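Local coordinates for penicillin binding protein 2X (Streptococcus thermophilus, PDB 5U47) that probably acts as a penicillin-sensitive transpeptidase that cross-links peptidoglycan strands while the septal wall is built during cell division, at residues I81-D84 with I88-S91. The protein carries 1 engineered substitution. Sequence-based numbering, arbitrary orientation.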
loop_
_atom_site.group_PDB
_atom_site.type_symbol
_atom_site.label_atom_id
_atom_site.label_comp_id
_atom_site.label_asym_id
_atom_site.label_seq_id
_atom_site.Cartn_x
_atom_site.Cartn_y
_atom_site.Cartn_z
ATOM N N ILE A 81 -3.195 -11.331 -49.156
ATOM C CA ILE A 81 -3.542 -11.733 -47.798
ATOM C C ILE A 81 -3.331 -10.589 -46.786
ATOM O O ILE A 81 -4.219 -10.321 -45.971
ATOM C CB ILE A 81 -2.773 -13.010 -47.378
ATOM C CG1 ILE A 81 -3.262 -14.207 -48.225
ATOM C CG2 ILE A 81 -2.980 -13.291 -45.889
ATOM C CD1 ILE A 81 -2.408 -15.457 -48.121
ATOM N N LEU A 82 -2.184 -9.912 -46.854
ATOM C CA LEU A 82 -1.894 -8.820 -45.923
ATOM C C LEU A 82 -2.835 -7.623 -46.106
ATOM O O LEU A 82 -3.182 -6.942 -45.123
ATOM C CB LEU A 82 -0.419 -8.399 -45.978
ATOM C CG LEU A 82 0.627 -9.462 -45.567
ATOM C CD1 LEU A 82 1.911 -8.777 -45.114
ATOM C CD2 LEU A 82 0.145 -10.371 -44.444
ATOM N N LYS A 83 -3.249 -7.372 -47.346
ATOM C CA LYS A 83 -4.181 -6.288 -47.641
ATOM C C LYS A 83 -5.541 -6.602 -47.027
ATOM O O LYS A 83 -6.067 -5.819 -46.236
ATOM C CB LYS A 83 -4.319 -6.088 -49.155
ATOM C CG LYS A 83 -5.283 -4.971 -49.554
ATOM C CD LYS A 83 -4.831 -3.610 -49.039
ATOM C CE LYS A 83 -5.817 -2.509 -49.420
ATOM N NZ LYS A 83 -5.385 -1.181 -48.907
ATOM N N ASP A 84 -6.091 -7.764 -47.372
ATOM C CA ASP A 84 -7.395 -8.170 -46.854
ATOM C C ASP A 84 -7.432 -8.271 -45.314
ATOM O O ASP A 84 -8.365 -7.770 -44.679
ATOM C CB ASP A 84 -7.806 -9.518 -47.463
ATOM C CG ASP A 84 -9.094 -10.065 -46.857
ATOM O OD1 ASP A 84 -10.070 -9.288 -46.693
ATOM O OD2 ASP A 84 -9.124 -11.277 -46.540
ATOM N N ILE A 88 -2.763 -3.587 -45.266
ATOM C CA ILE A 88 -1.442 -3.161 -45.717
ATOM C C ILE A 88 -1.453 -3.089 -47.240
ATOM O O ILE A 88 -1.823 -4.064 -47.906
ATOM C CB ILE A 88 -0.343 -4.143 -45.253
ATOM C CG1 ILE A 88 -0.299 -4.212 -43.715
ATOM C CG2 ILE A 88 1.022 -3.721 -45.797
ATOM C CD1 ILE A 88 0.709 -5.199 -43.156
ATOM N N LYS A 89 -1.028 -1.947 -47.786
ATOM C CA LYS A 89 -0.980 -1.749 -49.247
ATOM C C LYS A 89 -0.044 -2.764 -49.897
ATOM O O LYS A 89 1.086 -2.957 -49.435
ATOM C CB LYS A 89 -0.523 -0.330 -49.614
ATOM C CG LYS A 89 -1.532 0.764 -49.305
ATOM C CD LYS A 89 -1.074 2.096 -49.893
ATOM C CE LYS A 89 -2.143 3.175 -49.781
ATOM N NZ LYS A 89 -2.519 3.488 -48.375
ATOM N N LYS A 90 -0.527 -3.392 -50.972
ATOM C CA LYS A 90 0.225 -4.434 -51.696
ATOM C C LYS A 90 1.640 -4.014 -52.063
ATOM O O LYS A 90 2.576 -4.806 -51.937
ATOM C CB LYS A 90 -0.536 -4.880 -52.955
ATOM C CG LYS A 90 -1.881 -5.518 -52.651
ATOM C CD LYS A 90 -2.602 -5.985 -53.898
ATOM C CE LYS A 90 -4.014 -6.433 -53.552
ATOM N NZ LYS A 90 -4.798 -6.805 -54.761
ATOM N N SER A 91 1.788 -2.768 -52.500
ATOM C CA SER A 91 3.095 -2.226 -52.876
ATOM C C SER A 91 4.083 -2.167 -51.703
ATOM O O SER A 91 5.276 -2.296 -51.905
ATOM C CB SER A 91 2.941 -0.837 -53.526
ATOM O OG SER A 91 2.192 0.048 -52.705
#
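Lys83 extends CG anti to its backbone N (chi1 180°) and then turns about CB-CG (chi2 62°), which in one of its two modelled conformers curls its aliphatic chain around the carbonyl oxygen of Ile88. This lies in the tight turn linking the C-terminal end of helix 72-86 to helix 90-97, in the dimerisation-domain region. Ile88 N reaches back six residues to Leu82 O, a weak hydrogen bond at 3.4 Å but nearly straight (174° at the hydrogen). In addition, the same two residues meet through their side chains, Leu82 CD1 lying 4.3 Å from Ile88 CD1, an apolar contact that closes the turn. Both also touch Thr93 of helix 90-97, while Leu82 touches Phe126, so the turn packs against helix 116-128 through Leu82.

On the exposed side, Lys90 CG lies 4.3 Å from Lys83 CB, and Lys90 NZ makes a long, weak ion pair with Asp80. Lys89 occupies the N-cap position of helix 90-97; its NZ stays 5.5 Å from Lys83 NZ, two like charges that probably repel mildly. Ile88 O receives a CA-H...O contact from Lys83 CA at 3.3 Å. In the same Lys83 conformer, the aliphatic carbon Lys83 CD approaches Ile88 O to 3.2 Å.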